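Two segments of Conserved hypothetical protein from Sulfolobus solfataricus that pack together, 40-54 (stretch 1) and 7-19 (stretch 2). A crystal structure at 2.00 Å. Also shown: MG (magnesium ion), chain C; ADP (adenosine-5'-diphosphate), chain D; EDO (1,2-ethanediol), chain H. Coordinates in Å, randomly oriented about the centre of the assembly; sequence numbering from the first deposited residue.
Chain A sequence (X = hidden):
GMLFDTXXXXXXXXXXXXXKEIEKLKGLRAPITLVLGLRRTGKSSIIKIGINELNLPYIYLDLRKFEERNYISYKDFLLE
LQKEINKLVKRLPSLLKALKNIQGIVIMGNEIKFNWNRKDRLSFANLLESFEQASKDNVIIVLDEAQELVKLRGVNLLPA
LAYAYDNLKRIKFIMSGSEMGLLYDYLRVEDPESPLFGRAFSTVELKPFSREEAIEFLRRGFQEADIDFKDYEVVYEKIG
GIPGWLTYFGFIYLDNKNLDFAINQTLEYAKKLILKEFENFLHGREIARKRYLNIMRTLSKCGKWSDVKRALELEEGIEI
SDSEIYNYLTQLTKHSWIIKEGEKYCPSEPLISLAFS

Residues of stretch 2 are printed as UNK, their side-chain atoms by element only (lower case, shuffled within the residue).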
# COMPACT_ATOMS: atom_id res chain seq x y z
N ARG A 40 4.79 2.58 4.26
CA ARG A 40 6.20 2.46 4.65
C ARG A 40 6.49 1.40 5.68
O ARG A 40 7.51 1.46 6.36
CB ARG A 40 6.73 3.82 5.11
CG ARG A 40 6.93 4.74 3.96
CD ARG A 40 7.21 6.14 4.47
NE ARG A 40 6.03 6.82 4.98
CZ ARG A 40 5.10 7.39 4.23
NH1 ARG A 40 5.18 7.36 2.90
NH2 ARG A 40 4.09 8.02 4.80
N THR A 41 5.63 0.37 5.72
CA THR A 41 5.82 -0.75 6.64
C THR A 41 6.47 -1.98 5.96
O THR A 41 6.78 -2.95 6.63
CB THR A 41 4.50 -1.15 7.38
OG1 THR A 41 3.45 -1.33 6.44
CG2 THR A 41 4.09 -0.08 8.41
N GLY A 42 6.70 -1.92 4.66
CA GLY A 42 7.43 -2.95 3.93
C GLY A 42 6.57 -3.83 3.05
O GLY A 42 7.03 -4.90 2.64
N LYS A 43 5.35 -3.39 2.75
CA LYS A 43 4.41 -4.24 1.99
C LYS A 43 4.98 -4.53 0.61
O LYS A 43 5.10 -5.68 0.23
CB LYS A 43 3.01 -3.62 1.89
CG LYS A 43 2.28 -3.39 3.21
CD LYS A 43 0.90 -2.80 2.98
CE LYS A 43 0.92 -1.40 2.33
NZ LYS A 43 1.61 -0.40 3.17
N SER A 44 5.36 -3.50 -0.15
CA SER A 44 5.88 -3.73 -1.50
C SER A 44 7.16 -4.58 -1.44
O SER A 44 7.38 -5.45 -2.28
CB SER A 44 6.11 -2.42 -2.27
OG SER A 44 4.91 -1.67 -2.46
N SER A 45 7.99 -4.35 -0.42
CA SER A 45 9.21 -5.16 -0.18
C SER A 45 8.95 -6.67 -0.02
O SER A 45 9.61 -7.51 -0.68
CB SER A 45 10.00 -4.61 1.04
OG SER A 45 10.42 -3.24 0.87
N ILE A 46 8.04 -7.05 0.87
CA ILE A 46 7.83 -8.49 1.08
C ILE A 46 7.19 -9.15 -0.13
O ILE A 46 7.42 -10.32 -0.37
CB ILE A 46 7.03 -8.86 2.34
CG1 ILE A 46 5.59 -8.33 2.31
CG2 ILE A 46 7.77 -8.44 3.59
CD1 ILE A 46 4.68 -9.11 3.27
N ILE A 47 6.41 -8.38 -0.88
CA ILE A 47 5.79 -8.84 -2.12
C ILE A 47 6.87 -9.12 -3.16
O ILE A 47 6.88 -10.19 -3.78
CB ILE A 47 4.75 -7.83 -2.66
CG1 ILE A 47 3.53 -7.79 -1.74
CG2 ILE A 47 4.25 -8.20 -4.07
CD1 ILE A 47 2.50 -6.75 -2.10
N LYS A 48 7.78 -8.15 -3.33
CA LYS A 48 8.94 -8.34 -4.22
C LYS A 48 9.85 -9.49 -3.78
O LYS A 48 10.23 -10.32 -4.59
CB LYS A 48 9.72 -7.06 -4.29
CG LYS A 48 8.95 -5.97 -5.03
CD LYS A 48 9.50 -4.58 -4.73
CE LYS A 48 9.82 -3.87 -5.99
NZ LYS A 48 10.98 -4.53 -6.67
N ILE A 49 10.18 -9.55 -2.50
CA ILE A 49 10.97 -10.65 -1.97
C ILE A 49 10.25 -11.95 -2.24
O ILE A 49 10.86 -12.89 -2.75
CB ILE A 49 11.24 -10.45 -0.45
CG1 ILE A 49 12.22 -9.29 -0.24
CG2 ILE A 49 11.76 -11.74 0.20
CD1 ILE A 49 12.24 -8.80 1.18
N GLY A 50 8.94 -12.00 -1.91
CA GLY A 50 8.11 -13.19 -2.07
C GLY A 50 8.08 -13.71 -3.50
O GLY A 50 8.30 -14.87 -3.72
N ILE A 51 7.79 -12.84 -4.47
CA ILE A 51 7.70 -13.27 -5.87
C ILE A 51 9.04 -13.61 -6.46
O ILE A 51 9.13 -14.51 -7.29
CB ILE A 51 6.95 -12.24 -6.82
CG1 ILE A 51 7.71 -10.94 -7.03
CG2 ILE A 51 5.53 -11.97 -6.32
CD1 ILE A 51 6.80 -9.83 -7.69
N ASN A 52 10.10 -12.91 -6.05
CA ASN A 52 11.47 -13.30 -6.44
C ASN A 52 11.83 -14.70 -5.94
O ASN A 52 12.38 -15.48 -6.70
CB ASN A 52 12.53 -12.29 -5.94
CG ASN A 52 12.58 -11.02 -6.78
OD1 ASN A 52 12.30 -11.04 -7.98
ND2 ASN A 52 12.93 -9.91 -6.14
N GLU A 53 11.54 -15.00 -4.67
CA GLU A 53 11.86 -16.32 -4.13
C GLU A 53 11.00 -17.46 -4.71
O GLU A 53 11.48 -18.58 -4.89
CB GLU A 53 11.81 -16.30 -2.60
CG GLU A 53 12.99 -15.58 -1.96
CD GLU A 53 12.92 -15.50 -0.45
OE1 GLU A 53 12.05 -16.14 0.17
OE2 GLU A 53 13.76 -14.75 0.11
N LEU A 54 9.73 -17.20 -4.97
CA LEU A 54 8.82 -18.21 -5.55
C LEU A 54 9.21 -18.57 -6.96
O LEU A 54 8.96 -19.69 -7.39
CB LEU A 54 7.37 -17.74 -5.54
CG LEU A 54 6.67 -17.70 -4.18
CD1 LEU A 54 5.32 -16.99 -4.29
CD2 LEU A 54 6.54 -19.13 -3.63
N UNK A 7 14.64 2.33 -1.13
CA UNK A 7 13.70 1.87 -2.16
C UNK A 7 13.18 0.51 -1.62
O UNK A 7 13.76 -0.06 -0.67
c UNK A 7 14.34 1.76 -3.57
o UNK A 7 15.42 0.83 -3.61
N UNK A 8 12.03 0.04 -2.13
CA UNK A 8 11.60 -1.27 -1.67
C UNK A 8 12.64 -2.38 -1.91
O UNK A 8 13.24 -2.45 -2.97
c UNK A 8 9.78 -0.08 -2.65
c UNK A 8 10.30 -1.49 -2.48
c UNK A 8 11.05 0.62 -3.06
N UNK A 9 12.84 -3.24 -0.91
CA UNK A 9 13.85 -4.28 -1.01
C UNK A 9 13.29 -5.36 -1.90
O UNK A 9 12.08 -5.54 -1.95
c UNK A 9 14.70 -3.85 1.41
c UNK A 9 14.18 -4.88 0.37
c UNK A 9 15.90 -3.04 0.92
n UNK A 9 15.94 -1.33 2.88
c UNK A 9 16.67 -2.44 2.12
N UNK A 10 14.17 -6.05 -2.63
CA UNK A 10 13.75 -7.18 -3.45
C UNK A 10 14.46 -8.49 -3.08
O UNK A 10 14.21 -9.52 -3.70
o UNK A 10 16.28 -6.75 -4.56
o UNK A 10 15.53 -6.08 -6.50
c UNK A 10 13.90 -6.85 -4.94
c UNK A 10 15.34 -6.54 -5.36
N UNK A 11 15.33 -8.45 -2.07
CA UNK A 11 16.12 -9.59 -1.62
C UNK A 11 16.03 -9.64 -0.12
O UNK A 11 16.17 -8.61 0.53
c UNK A 11 17.59 -9.43 -2.05
c UNK A 11 18.39 -10.72 -1.92
n UNK A 11 19.00 -11.14 -3.02
o UNK A 11 18.46 -11.33 -0.85
N UNK A 12 15.78 -10.84 0.41
CA UNK A 12 15.71 -11.07 1.85
C UNK A 12 17.02 -10.74 2.59
O UNK A 12 17.01 -10.41 3.78
n UNK A 12 12.87 -15.46 4.98
n UNK A 12 13.97 -14.95 3.01
c UNK A 12 15.39 -12.53 2.09
c UNK A 12 15.21 -12.91 3.54
n UNK A 12 11.90 -15.91 2.95
c UNK A 12 15.16 -14.40 3.66
c UNK A 12 12.92 -15.43 3.65
N UNK A 13 18.15 -10.85 1.90
CA UNK A 13 19.45 -10.55 2.50
C UNK A 13 19.56 -9.08 2.88
O UNK A 13 20.38 -8.72 3.72
c UNK A 13 21.87 -13.00 0.71
c UNK A 13 20.57 -10.98 1.58
n UNK A 13 21.88 -15.18 1.86
c UNK A 13 21.88 -14.49 0.54
c UNK A 13 20.60 -12.53 1.39
N UNK A 14 18.71 -8.24 2.28
CA UNK A 14 18.68 -6.81 2.55
C UNK A 14 17.52 -6.40 3.47
O UNK A 14 17.27 -5.22 3.65
c UNK A 14 19.63 -6.33 0.22
o UNK A 14 19.36 -6.24 -1.00
c UNK A 14 18.51 -6.05 1.23
o UNK A 14 20.78 -6.60 0.61
N UNK A 15 16.84 -7.36 4.10
CA UNK A 15 15.59 -7.09 4.73
C UNK A 15 15.57 -7.65 6.14
O UNK A 15 15.83 -8.81 6.34
c UNK A 15 13.12 -7.23 4.14
c UNK A 15 12.68 -5.99 3.66
c UNK A 15 10.53 -6.34 4.63
c UNK A 15 14.49 -7.70 3.85
c UNK A 15 11.40 -5.56 3.91
c UNK A 15 10.96 -7.59 5.12
c UNK A 15 12.22 -8.02 4.86
N UNK A 16 15.26 -6.81 7.12
CA UNK A 16 15.19 -7.22 8.54
C UNK A 16 13.93 -8.03 8.90
O UNK A 16 12.82 -7.50 8.81
c UNK A 16 15.22 -5.99 9.42
c UNK A 16 13.96 -5.99 12.99
c UNK A 16 15.98 -7.27 12.88
c UNK A 16 14.06 -5.76 11.63
c UNK A 16 15.10 -6.28 10.88
c UNK A 16 16.08 -7.02 11.53
c UNK A 16 14.92 -6.74 13.61
N UNK A 17 14.13 -9.27 9.34
CA UNK A 17 13.08 -10.20 9.78
C UNK A 17 11.83 -10.20 8.92
O UNK A 17 11.94 -10.42 7.72
o UNK A 17 11.88 -12.38 11.24
o UNK A 17 12.21 -11.40 13.19
c UNK A 17 12.76 -10.05 11.28
c UNK A 17 12.24 -11.37 11.93
N UNK A 18 10.67 -9.96 9.55
CA UNK A 18 9.36 -10.32 8.98
C UNK A 18 9.31 -11.72 8.35
O UNK A 18 8.62 -11.92 7.36
c UNK A 18 7.44 -5.20 10.26
c UNK A 18 8.89 -9.29 7.93
n UNK A 18 7.27 -3.91 9.96
n UNK A 18 7.07 -5.69 11.44
n UNK A 18 7.95 -6.00 9.33
c UNK A 18 9.05 -7.88 8.32
c UNK A 18 8.16 -7.43 9.48
N UNK A 19 10.00 -12.69 8.93
CA UNK A 19 10.05 -14.02 8.34
C UNK A 19 8.71 -14.75 8.32
O UNK A 19 8.40 -15.41 7.34
c UNK A 19 11.13 -14.89 9.02
o UNK A 19 14.60 -15.00 7.99
c UNK A 19 12.52 -14.28 8.87
c UNK A 19 13.65 -15.30 8.74
o UNK A 19 13.60 -16.37 9.40
MG MG C . 4.27 0.03 -1.31
PB ADP D . 5.14 -0.01 1.79
O1B ADP D . 4.50 -0.73 2.93
O2B ADP D . 4.85 1.48 1.82
O3B ADP D . 5.01 -0.64 0.44
PA ADP D . 8.03 -0.36 1.27
O1A ADP D . 8.25 -1.79 0.89
O2A ADP D . 7.97 0.52 0.09
O3A ADP D . 6.75 -0.07 2.23
O5' ADP D . 9.16 -0.00 2.33
C5' ADP D . 9.39 1.34 2.78
C4' ADP D . 10.89 1.57 2.98
O4' ADP D . 11.36 0.92 4.15
C3' ADP D . 11.76 1.04 1.88
O3' ADP D . 12.95 1.85 1.85
C2' ADP D . 12.14 -0.34 2.33
O2' ADP D . 13.38 -0.78 1.79
C1' ADP D . 12.27 -0.11 3.81
N9 ADP D . 11.91 -1.24 4.66
C8 ADP D . 10.69 -1.49 5.18
N7 ADP D . 10.73 -2.56 5.97
C5 ADP D . 12.00 -3.04 5.94
C6 ADP D . 12.75 -4.15 6.56
N6 ADP D . 12.12 -5.03 7.37
N1 ADP D . 14.08 -4.27 6.30
C2 ADP D . 14.73 -3.40 5.50
N3 ADP D . 14.12 -2.36 4.92
C4 ADP D . 12.79 -2.14 5.11
C1 EDO H . 9.92 -7.90 -8.38
O1 EDO H . 11.05 -7.12 -7.97
C2 EDO H . 9.20 -7.20 -9.53
O2 EDO H . 8.83 -5.86 -9.19
O HOH W 1 15.25 -13.09 -1.17
O HOH W 2 9.07 -4.12 7.29
O HOH W 3 3.53 1.79 -0.38
O HOH W 4 2.52 -0.92 -1.24
O HOH W 5 6.17 0.84 -1.72
O HOH W 6 3.63 0.73 -3.22

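Position 7 has two side-chain atoms, one carbon and then one oxygen. They stay clear of stretch 1. This is Ser-7. Its backbone O accepts a hydrogen bond from ADP O2' at 2.6 Å.

Position 8 has three carbons that close a ring onto the backbone N. Its CB lies 3.9 Å from Lys-48 CD and 4.3 Å from Ser-44 CB. The ring closure identifies Pro-8. Its CA is 3.4 Å from Ser-45 OG.

Position 9 has four carbons in a row ending in nitrogen. The backbone N donates a hydrogen bond to Ser-45 OG at 3.0 Å. The chain end leads away from stretch 1. This is Lys-9. Its NZ donates to ADP O2' at 2.8 Å and to ADP N3 at 2.9 Å.

Position 10 has two carbons, the second carrying two oxygens. Its CB lies 3.4 Å from Asn-52 ND2, and its backbone O accepts a hydrogen bond from that same ND2 at 2.8 Å. This is Asp-10.

Position 11 has two carbons, the second carrying one oxygen and one nitrogen. CA-to-CB points away from stretch 1. This is Asn-11. Its OD1 accepts from the backbone N of position 13 at 2.8 Å, within the turn.

Position 12 has three carbons, a nitrogen, then a carbon carrying two more nitrogens. This guanidinium meets the carboxylate of Glu-53. It is Arg-12. NE donates to Glu-53 OE2 at 2.9 Å and NH2 to Glu-53 OE1 at 2.8 Å, both nearly straight, forming a two-pronged salt bridge. Water 1 also links Arg-12 N to Glu-53 OE2.

Position 13 has four carbons in a row ending in nitrogen and makes no contact with stretch 1. It is Lys-13.

Position 14 has two carbons, the second bearing two oxygens. It also stays clear. It is Asp-14.

Position 15 has one carbon and then a six-carbon ring. The ring packs on Ser-45, Ile-46 and Ile-49. This is Phe-15. Ile-49 CD1 sits over one face, 3.8 Å from the centroid, and ADP C6 covers the opposite face.

Position 16 has the same seven-carbon pattern but is out of reach. It is Phe-16. Its backbone N donates to ADP N1 at 2.9 Å, and its O accepts from ADP N6 at 2.9 Å.

Position 17 has two carbons and a terminal pair of oxygens, far from stretch 1. It is Asp-17.

Position 18 has three carbons, a nitrogen and a carbon with two nitrogens, and it approaches the backbone O of Thr-41. It is Arg-18. Its NH2 is 3.5 Å from Thr-41 O, and water 2 joins NE to that same oxygen.

Position 19 has three carbons, the third carrying two oxygens, out of reach of stretch 1. It is Glu-19.

The contact combines direct packing with a shared ligand. Ile-49 and Phe-15 form its apolar centre. Hydrogen bonds from Lys-9 and Asn-52 and the Arg-12 to Glu-53 salt bridge hold the loop along the helix. Stretch 1 binds the ADP phosphates while stretch 2 reads the adenine.

Stretch 2 7-19: SPKDNRKDFFDRE
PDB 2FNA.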